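Local coordinates for alpha,alpha-trehalose-phosphate synthase (UDP-forming) (PDB 5HXA), which belongs to glycosyltransferase family 20 and has the two-domain GT-B architecture, each domain built round its own beta sheet, at residues A[99-104]-A[169-174]; A[112-117]-A[179-184]; A[184-189]-A[200-205]. All coordinates share one frame; numbering follows the deposited sequence. Where two conformers were deposited one is given.

Contact 1 of 3, residues A[99-104]-A[169-174]; sequences YRNDLS and PEVLRT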
loop_
_atom_site.group_PDB
_atom_site.type_symbol
_atom_site.label_atom_id
_atom_site.label_comp_id
_atom_site.label_asym_id
_atom_site.label_seq_id
_atom_site.Cartn_x
_atom_site.Cartn_y
_atom_site.Cartn_z
ATOM N N TYR A 99 -2.512 3.958 3.755
ATOM C CA TYR A 99 -1.649 3.061 2.984
ATOM C C TYR A 99 -0.690 2.282 3.881
ATOM O O TYR A 99 0.442 1.970 3.490
ATOM C CB TYR A 99 -0.893 3.833 1.892
ATOM C CG TYR A 99 -1.797 4.199 0.726
ATOM C CD1 TYR A 99 -2.735 5.231 0.837
ATOM C CD2 TYR A 99 -1.735 3.498 -0.474
ATOM C CE1 TYR A 99 -3.573 5.565 -0.227
ATOM C CE2 TYR A 99 -2.573 3.821 -1.542
ATOM C CZ TYR A 99 -3.489 4.852 -1.413
ATOM O OH TYR A 99 -4.319 5.167 -2.467
ATOM N N ARG A 100 -1.140 1.930 5.087
ATOM C CA ARG A 100 -0.368 1.059 5.964
ATOM C C ARG A 100 -1.258 -0.077 6.463
ATOM O O ARG A 100 -1.433 -0.268 7.665
ATOM C CB ARG A 100 0.241 1.828 7.136
ATOM C CG ARG A 100 1.333 2.824 6.748
ATOM C CD ARG A 100 2.583 2.148 6.165
ATOM N NE ARG A 100 3.119 1.092 7.018
ATOM C CZ ARG A 100 4.017 1.273 7.991
ATOM N NH1 ARG A 100 4.489 2.476 8.253
ATOM N NH2 ARG A 100 4.436 0.238 8.705
ATOM N N ASN A 101 -1.820 -0.859 5.532
ATOM C CA ASN A 101 -2.652 -1.970 5.982
ATOM C C ASN A 101 -1.843 -3.026 6.732
ATOM O O ASN A 101 -2.433 -3.818 7.473
ATOM C CB ASN A 101 -3.445 -2.584 4.811
ATOM C CG ASN A 101 -2.556 -3.148 3.698
ATOM O OD1 ASN A 101 -1.467 -3.655 3.943
ATOM N ND2 ASN A 101 -3.045 -3.076 2.465
ATOM N N ASP A 102 -0.508 -3.023 6.610
ATOM C CA ASP A 102 0.314 -3.901 7.445
ATOM C C ASP A 102 0.170 -3.583 8.930
ATOM O O ASP A 102 0.439 -4.449 9.768
ATOM C CB ASP A 102 1.788 -3.798 7.056
ATOM C CG ASP A 102 2.350 -2.403 7.271
ATOM O OD1 ASP A 102 1.898 -1.476 6.550
ATOM O OD2 ASP A 102 3.236 -2.222 8.149
ATOM N N LEU A 103 -0.236 -2.360 9.273
ATOM C CA LEU A 103 -0.490 -1.977 10.656
ATOM C C LEU A 103 -1.951 -2.147 11.057
ATOM O O LEU A 103 -2.273 -1.996 12.238
ATOM C CB LEU A 103 -0.072 -0.519 10.880
ATOM C CG LEU A 103 1.419 -0.221 10.686
ATOM C CD1 LEU A 103 1.699 1.278 10.844
ATOM C CD2 LEU A 103 2.263 -1.050 11.659
ATOM N N SER A 104 -2.824 -2.459 10.106
ATOM C CA SER A 104 -4.248 -2.608 10.359
ATOM C C SER A 104 -4.539 -3.954 11.014
ATOM O O SER A 104 -3.841 -4.943 10.791
ATOM C CB SER A 104 -5.027 -2.485 9.049
ATOM O OG SER A 104 -6.435 -2.508 9.243
ATOM N N PRO A 169 -8.547 0.945 -4.906
ATOM C CA PRO A 169 -9.192 -0.362 -4.668
ATOM C C PRO A 169 -8.263 -1.477 -4.202
ATOM O O PRO A 169 -8.660 -2.242 -3.316
ATOM C CB PRO A 169 -9.815 -0.682 -6.040
ATOM C CG PRO A 169 -10.198 0.680 -6.572
ATOM C CD PRO A 169 -9.048 1.583 -6.143
ATOM N N GLU A 170 -7.061 -1.618 -4.774
ATOM C CA GLU A 170 -6.169 -2.699 -4.344
ATOM C C GLU A 170 -5.882 -2.641 -2.851
ATOM O O GLU A 170 -5.603 -3.677 -2.238
ATOM C CB GLU A 170 -4.845 -2.663 -5.112
ATOM C CG GLU A 170 -4.925 -3.193 -6.546
ATOM C CD GLU A 170 -5.262 -4.679 -6.607
ATOM O OE1 GLU A 170 -5.028 -5.431 -5.620
ATOM O OE2 GLU A 170 -5.738 -5.103 -7.669
ATOM N N VAL A 171 -5.917 -1.447 -2.263
ATOM C CA VAL A 171 -5.640 -1.263 -0.840
ATOM C C VAL A 171 -6.921 -1.310 -0.025
ATOM O O VAL A 171 -6.964 -1.959 1.022
ATOM C CB VAL A 171 -4.873 0.058 -0.619
ATOM C CG1 VAL A 171 -4.758 0.400 0.884
ATOM C CG2 VAL A 171 -3.489 -0.023 -1.265
ATOM N N LEU A 172 -7.967 -0.623 -0.503
ATOM C CA LEU A 172 -9.268 -0.654 0.163
ATOM C C LEU A 172 -9.775 -2.078 0.368
ATOM O O LEU A 172 -10.367 -2.388 1.410
ATOM C CB LEU A 172 -10.298 0.137 -0.658
ATOM C CG LEU A 172 -11.706 0.198 -0.055
ATOM C CD1 LEU A 172 -11.697 1.150 1.122
ATOM C CD2 LEU A 172 -12.727 0.634 -1.094
ATOM N N ARG A 173 -9.576 -2.955 -0.623
ATOM C CA ARG A 173 -10.169 -4.284 -0.532
ATOM C C ARG A 173 -9.509 -5.156 0.529
ATOM O O ARG A 173 -10.032 -6.241 0.821
ATOM C CB ARG A 173 -10.137 -4.984 -1.899
ATOM C CG ARG A 173 -8.755 -5.368 -2.447
ATOM C CD ARG A 173 -8.868 -5.755 -3.942
ATOM N NE ARG A 173 -7.652 -6.362 -4.485
ATOM C CZ ARG A 173 -7.473 -7.672 -4.635
ATOM N NH1 ARG A 173 -8.432 -8.521 -4.283
ATOM N NH2 ARG A 173 -6.334 -8.139 -5.128
ATOM N N THR A 174 -8.406 -4.709 1.135
ATOM C CA THR A 174 -7.844 -5.457 2.257
ATOM C C THR A 174 -8.696 -5.312 3.518
ATOM O O THR A 174 -8.590 -6.149 4.421
ATOM C CB THR A 174 -6.392 -5.033 2.546
ATOM O OG1 THR A 174 -6.342 -3.667 2.981
ATOM C CG2 THR A 174 -5.514 -5.211 1.297
#

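Contact 2 of 3, residues A[112-117]-A[179-184]; sequences AGYQRV and EELVKA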
loop_
_atom_site.group_PDB
_atom_site.type_symbol
_atom_site.label_atom_id
_atom_site.label_comp_id
_atom_site.label_asym_id
_atom_site.label_seq_id
_atom_site.Cartn_x
_atom_site.Cartn_y
_atom_site.Cartn_z
ATOM N N ALA A 112 -18.761 -4.764 14.355
ATOM C CA ALA A 112 -20.160 -4.771 14.781
ATOM C C ALA A 112 -20.468 -3.580 15.683
ATOM O O ALA A 112 -21.529 -2.955 15.557
ATOM C CB ALA A 112 -20.500 -6.080 15.498
ATOM N N GLY A 113 -19.556 -3.251 16.600
ATOM C CA GLY A 113 -19.762 -2.085 17.449
ATOM C C GLY A 113 -19.719 -0.784 16.669
ATOM O O GLY A 113 -20.481 0.144 16.947
ATOM N N TYR A 114 -18.813 -0.696 15.695
ATOM C CA TYR A 114 -18.773 0.448 14.785
ATOM C C TYR A 114 -20.128 0.667 14.115
ATOM O O TYR A 114 -20.638 1.793 14.066
ATOM C CB TYR A 114 -17.669 0.208 13.754
ATOM C CG TYR A 114 -17.497 1.242 12.654
ATOM C CD1 TYR A 114 -16.693 2.364 12.843
ATOM C CD2 TYR A 114 -18.086 1.060 11.407
ATOM C CE1 TYR A 114 -16.508 3.296 11.821
ATOM C CE2 TYR A 114 -17.899 1.987 10.376
ATOM C CZ TYR A 114 -17.109 3.100 10.597
ATOM O OH TYR A 114 -16.916 4.017 9.590
ATOM N N GLN A 115 -20.728 -0.411 13.595
ATOM C CA GLN A 115 -22.063 -0.303 13.010
ATOM C C GLN A 115 -23.105 0.036 14.070
ATOM O O GLN A 115 -23.998 0.861 13.831
ATOM C CB GLN A 115 -22.425 -1.605 12.290
ATOM C CG GLN A 115 -21.621 -1.862 10.998
ATOM C CD GLN A 115 -22.036 -0.932 9.845
ATOM O OE1 GLN A 115 -23.034 -0.211 9.941
ATOM N NE2 GLN A 115 -21.268 -0.950 8.752
ATOM N N ARG A 116 -23.001 -0.579 15.254
ATOM C CA ARG A 116 -23.978 -0.330 16.309
ATOM C C ARG A 116 -23.946 1.125 16.766
ATOM O O ARG A 116 -24.999 1.741 16.976
ATOM C CB ARG A 116 -23.730 -1.271 17.493
ATOM C CG ARG A 116 -24.782 -1.167 18.593
ATOM C CD ARG A 116 -24.464 -2.077 19.791
ATOM N NE ARG A 116 -23.151 -1.788 20.370
ATOM C CZ ARG A 116 -22.087 -2.581 20.267
ATOM N NH1 ARG A 116 -22.165 -3.736 19.616
ATOM N NH2 ARG A 116 -20.940 -2.221 20.825
ATOM N N VAL A 117 -22.750 1.694 16.921
ATOM C CA VAL A 117 -22.665 3.085 17.358
ATOM C C VAL A 117 -23.225 4.017 16.288
ATOM O O VAL A 117 -23.976 4.951 16.593
ATOM C CB VAL A 117 -21.215 3.440 17.733
ATOM C CG1 VAL A 117 -21.028 4.954 17.813
ATOM C CG2 VAL A 117 -20.846 2.784 19.055
ATOM N N GLU A 179 -16.813 -3.822 0.936
ATOM C CA GLU A 179 -17.937 -3.690 0.003
ATOM C C GLU A 179 -19.175 -3.113 0.685
ATOM O O GLU A 179 -19.874 -2.264 0.114
ATOM C CB GLU A 179 -18.249 -5.039 -0.640
ATOM C CG GLU A 179 -17.057 -5.608 -1.362
ATOM C CD GLU A 179 -17.442 -6.501 -2.513
ATOM O OE1 GLU A 179 -16.891 -6.309 -3.622
ATOM O OE2 GLU A 179 -18.303 -7.382 -2.310
ATOM N N GLU A 180 -19.460 -3.558 1.909
ATOM C CA GLU A 180 -20.608 -3.032 2.642
ATOM C C GLU A 180 -20.426 -1.549 2.957
ATOM O O GLU A 180 -21.393 -0.771 2.939
ATOM C CB GLU A 180 -20.792 -3.856 3.923
ATOM C CG GLU A 180 -21.917 -3.413 4.822
ATOM C CD GLU A 180 -22.189 -4.413 5.938
ATOM O OE1 GLU A 180 -21.228 -4.821 6.635
ATOM O OE2 GLU A 180 -23.367 -4.799 6.101
ATOM N N LEU A 181 -19.185 -1.137 3.224
ATOM C CA LEU A 181 -18.906 0.258 3.551
ATOM C C LEU A 181 -19.127 1.169 2.350
ATOM O O LEU A 181 -19.724 2.239 2.480
ATOM C CB LEU A 181 -17.473 0.390 4.067
ATOM C CG LEU A 181 -17.214 -0.187 5.474
ATOM C CD1 LEU A 181 -15.713 -0.227 5.777
ATOM C CD2 LEU A 181 -17.975 0.588 6.558
ATOM N N VAL A 182 -18.632 0.779 1.170
ATOM C CA VAL A 182 -18.837 1.630 -0.006
ATOM C C VAL A 182 -20.317 1.714 -0.349
ATOM O O VAL A 182 -20.833 2.792 -0.671
ATOM C CB VAL A 182 -18.012 1.126 -1.202
ATOM C CG1 VAL A 182 -18.389 1.915 -2.463
ATOM C CG2 VAL A 182 -16.502 1.264 -0.892
ATOM N N LYS A 183 -21.024 0.578 -0.298
ATOM C CA LYS A 183 -22.466 0.604 -0.522
ATOM C C LYS A 183 -23.145 1.591 0.420
ATOM O O LYS A 183 -23.939 2.436 -0.009
ATOM C CB LYS A 183 -23.056 -0.797 -0.340
ATOM C CG LYS A 183 -24.602 -0.787 -0.423
ATOM C CD LYS A 183 -25.178 -2.205 -0.425
ATOM C CE LYS A 183 -26.707 -2.184 -0.491
ATOM N NZ LYS A 183 -27.255 -3.553 -0.733
ATOM N N ALA A 184 -22.817 1.516 1.716
ATOM C CA ALA A 184 -23.429 2.424 2.682
ATOM C C ALA A 184 -23.086 3.874 2.375
ATOM O O ALA A 184 -23.924 4.766 2.545
ATOM C CB ALA A 184 -23.000 2.062 4.104
#

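Contact 3 of 3, residues A[184-189]-A[200-205]; sequences AMCSYD and QSFVDF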
loop_
_atom_site.group_PDB
_atom_site.type_symbol
_atom_site.label_atom_id
_atom_site.label_comp_id
_atom_site.label_asym_id
_atom_site.label_seq_id
_atom_site.Cartn_x
_atom_site.Cartn_y
_atom_site.Cartn_z
ATOM N N ALA A 184 -22.817 1.516 1.716
ATOM C CA ALA A 184 -23.429 2.424 2.682
ATOM C C ALA A 184 -23.086 3.874 2.375
ATOM O O ALA A 184 -23.924 4.766 2.545
ATOM C CB ALA A 184 -23.000 2.062 4.104
ATOM N N MET A 185 -21.858 4.138 1.922
ATOM C CA MET A 185 -21.486 5.518 1.606
ATOM C C MET A 185 -22.376 6.123 0.519
ATOM O O MET A 185 -22.555 7.343 0.480
ATOM C CB MET A 185 -20.022 5.593 1.173
ATOM C CG MET A 185 -19.018 5.418 2.330
ATOM S SD MET A 185 -17.330 5.269 1.721
ATOM C CE MET A 185 -16.908 6.986 1.356
ATOM N N CYS A 186 -22.919 5.304 -0.383
ATOM C CA CYS A 186 -23.753 5.850 -1.450
ATOM C C CYS A 186 -25.172 6.188 -0.993
ATOM O O CYS A 186 -25.990 6.620 -1.822
ATOM C CB CYS A 186 -23.773 4.878 -2.634
ATOM S SG CYS A 186 -22.127 4.749 -3.446
ATOM N N SER A 187 -25.485 6.015 0.298
ATOM C CA SER A 187 -26.699 6.604 0.857
ATOM C C SER A 187 -26.576 8.109 1.048
ATOM O O SER A 187 -27.601 8.779 1.220
ATOM C CB SER A 187 -27.048 5.948 2.198
ATOM O OG SER A 187 -27.517 4.628 1.983
ATOM N N TYR A 188 -25.353 8.642 1.054
ATOM C CA TYR A 188 -25.147 10.083 1.033
ATOM C C TYR A 188 -25.546 10.665 -0.321
ATOM O O TYR A 188 -25.312 10.055 -1.371
ATOM C CB TYR A 188 -23.672 10.418 1.315
ATOM C CG TYR A 188 -23.240 10.203 2.764
ATOM C CD1 TYR A 188 -23.598 11.116 3.755
ATOM C CD2 TYR A 188 -22.449 9.110 3.126
ATOM C CE1 TYR A 188 -23.208 10.933 5.084
ATOM C CE2 TYR A 188 -22.049 8.914 4.455
ATOM C CZ TYR A 188 -22.441 9.824 5.422
ATOM O OH TYR A 188 -22.061 9.634 6.729
ATOM N N ASP A 189 -26.133 11.870 -0.293
ATOM C CA ASP A 189 -26.438 12.598 -1.523
ATOM C C ASP A 189 -25.209 13.275 -2.117
ATOM O O ASP A 189 -25.131 13.440 -3.338
ATOM C CB ASP A 189 -27.506 13.663 -1.271
ATOM C CG ASP A 189 -28.834 13.067 -0.878
ATOM O OD1 ASP A 189 -29.426 12.338 -1.707
ATOM O OD2 ASP A 189 -29.284 13.330 0.257
ATOM N N GLN A 200 -11.234 9.958 -7.496
ATOM C CA GLN A 200 -11.084 8.942 -8.531
ATOM C C GLN A 200 -10.938 7.551 -7.923
ATOM O O GLN A 200 -11.459 6.579 -8.480
ATOM C CB GLN A 200 -9.896 9.269 -9.436
ATOM C CG GLN A 200 -9.828 8.404 -10.703
ATOM C CD GLN A 200 -11.073 8.531 -11.571
ATOM O OE1 GLN A 200 -11.486 9.636 -11.926
ATOM N NE2 GLN A 200 -11.685 7.394 -11.907
ATOM N N SER A 201 -10.259 7.441 -6.777
ATOM C CA SER A 201 -10.146 6.167 -6.076
ATOM C C SER A 201 -11.519 5.595 -5.735
ATOM O O SER A 201 -11.772 4.396 -5.913
ATOM C CB SER A 201 -9.323 6.375 -4.806
ATOM O OG SER A 201 -9.432 5.267 -3.952
ATOM N N PHE A 202 -12.409 6.440 -5.212
ATOM C CA PHE A 202 -13.758 6.003 -4.852
ATOM C C PHE A 202 -14.535 5.586 -6.091
ATOM O O PHE A 202 -15.151 4.517 -6.127
ATOM C CB PHE A 202 -14.472 7.141 -4.121
ATOM C CG PHE A 202 -15.883 6.829 -3.697
ATOM C CD1 PHE A 202 -16.132 6.085 -2.549
ATOM C CD2 PHE A 202 -16.960 7.315 -4.423
ATOM C CE1 PHE A 202 -17.444 5.819 -2.146
ATOM C CE2 PHE A 202 -18.265 7.053 -4.023
ATOM C CZ PHE A 202 -18.508 6.306 -2.887
ATOM N N VAL A 203 -14.511 6.425 -7.124
ATOM C CA VAL A 203 -15.249 6.119 -8.342
ATOM C C VAL A 203 -14.667 4.884 -9.030
ATOM O O VAL A 203 -15.409 4.060 -9.586
ATOM C CB VAL A 203 -15.252 7.348 -9.268
ATOM C CG1 VAL A 203 -15.828 6.991 -10.628
ATOM C CG2 VAL A 203 -16.048 8.496 -8.616
ATOM N N ASP A 204 -13.338 4.724 -8.989
ATOM C CA ASP A 204 -12.726 3.516 -9.551
ATOM C C ASP A 204 -13.271 2.254 -8.893
ATOM O O ASP A 204 -13.515 1.243 -9.570
ATOM C CB ASP A 204 -11.206 3.551 -9.385
ATOM C CG ASP A 204 -10.504 4.375 -10.459
ATOM O OD1 ASP A 204 -11.152 4.769 -11.452
ATOM O OD2 ASP A 204 -9.288 4.614 -10.307
ATOM N N PHE A 205 -13.428 2.265 -7.570
ATOM C CA PHE A 205 -13.936 1.066 -6.915
ATOM C C PHE A 205 -15.319 0.731 -7.444
ATOM O O PHE A 205 -15.616 -0.424 -7.787
ATOM C CB PHE A 205 -13.987 1.240 -5.393
ATOM C CG PHE A 205 -14.567 0.039 -4.698
ATOM C CD1 PHE A 205 -13.755 -1.035 -4.350
ATOM C CD2 PHE A 205 -15.943 -0.059 -4.476
ATOM C CE1 PHE A 205 -14.297 -2.175 -3.751
ATOM C CE2 PHE A 205 -16.485 -1.181 -3.878
ATOM C CZ PHE A 205 -15.663 -2.241 -3.510
#

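Contact 1 of 3, residues A[99-104]-A[169-174]
Y99 sits at the C-terminal end of helix 78-97, where a Schellman motif closes the helix, and its ring reaches V171 on the short helix 169-172. With its positive phi, Y99 is the C-prime residue of the motif: R100 N returns to P95 O and Y99 N to T96 O. The apolar part of the contact rests on one methyl. CG2 of V171 meets the ring obliquely, 4.0 Å from Y99 CE2, and the two side chains cross at about a right angle. The phenol is fixed from the other segment's flank, since Y99 OH is hydrogen-bonded to V168 N, just before P169.

In the GT-B fold of this family 20 glycosyltransferase, the contact lets the turn after one helix meet a short helix that comes 65 residues later. Its polar half belongs to N101. Chi1 of 61° sets CG between the backbone N and the carbonyl carbon, and the amide extends toward T174, where ND2 lies 3.4 Å from OG1. At an N-H...O angle of 127° this hydrogen bond is weak. The same ND2 is 3.5 Å from T174 CG2, placing the amide nitrogen against both branches of the threonine. T174 OG1 has a firmer commitment as donor: it gives its proton to V171 O at 2.7 Å, nearly in line with the carbonyl bond, and T174 N also donates to that oxygen. The hydroxyl is thus turned back onto its own chain while it accepts from N101.

T96 packs against N101, V171 and T174. E170 OE1 forms a salt bridge to R370 of the second subunit.

Contact 2 of 3, residues A[112-117]-A[179-184]
The helical segments 112-117 and 179-184 run nearly parallel, their N-to-C directions 16° apart, but their axes come no closer than 13.4 Å. The nearest CA atoms, those of Q115 and L181, are 10.0 Å apart. Such spacing leaves the meeting to side-chain ends, and 126 Å² is buried in all. The segments belong to helices 108-126 and 178-185 of the N-terminal, Rossmann-like half of the GT-B fold, the half whose mixed sheet includes the parallel strands 134-138, 158-161 and 190-193.

Y114 and L181 make the apolar contact. With CG anti to the backbone N (chi1 177°), the tyrosine carries its ring out across the gap, and L181 brings one branch to it: methyl CD2 lies 4.1 Å from Y114 CE2, in an oblique approach to the ring. The leucine's CB does not itself aim at the other helix; it is the far end of the side chain that closes the distance. The phenol OH is hydrogen-bonded to Y140 O, while the ring also meets F88 of helix 78-97.

Alongside the tyrosine, Q115 folds its chain through two successive bends near -70°, bringing its amide nitrogen to the same leucine methyl, NE2 to L181 CD2 being 4.2 Å. CD2 is therefore touched by both the aromatic ring and the amide. Toward solvent, the carboxylate of E180 approaches Q115 without bonding to it. Both instead share a partner in Y111: the tyrosine OH is hydrogen-bonded to Q115 NE2 and to E180 OE1, two atoms that stand 4.4 Å apart.

Contact 3 of 3, residues A[184-189]-A[200-205]
F202 points its ring from helix 196-208 at two sulfur-bearing side chains, M185 and C186, where helix 178-185 ends in a type I beta turn running from M185 to Y188. This is a doubled sulfur-aromatic contact in the N-terminal domain of the GT-B fold, between the helices that precede and follow strand 190-193.

The M185 and F202 side chains run antiparallel alongside one another. The thioether bends at its last torsion (chi3 78°), which swings the methyl round to the ring: CE is 3.7 Å from F202 CE1, and the sulfur stays close as well, SD to CE1 being 3.9 Å. Measured to the ring centroid, SD lies 5.2 Å away and 71° off the normal. This Met-aromatic contact is accordingly oblique, with the sulfur well down from the ring axis.

C186 comes to the neighbouring ring atom. Its sulfur keeps a nearly equal inclination, 72° off the normal, and likewise meets the ring obliquely. The two residues thus divide the outer end of F202, methionine at CE1 and cysteine at CZ.

All three side chains are buried. F166 meets the F202 ring edge-to-face, the F193 ring meets it at a shallower angle, and I191 of strand 190-193 packs on both M185 and F202. The cysteine contact itself is a single approach, C186 SG to F202 CZ at 4.0 Å.

The three contacts form a connected patch in one domain. Contacts 2 and 3 lie closest, their centres about 14 Å apart; they share A184 on helix 178-185, and V182 bridges them by setting CG1 4.0 Å from F202 CE1 and also packing on F205. Contact 1 has its centre about 17 Å from each of the other two. L172 ties it to both, with CD2 3.8 Å from V182 CG2 and 3.8 Å from F205 CD1. The Y99 side chain is about 8 Å from a bound sodium ion, that of F202 about 14 Å from one. Contacts 1 and 3 also reach the second subunit, whereas no other chain touches the segments of contact 2.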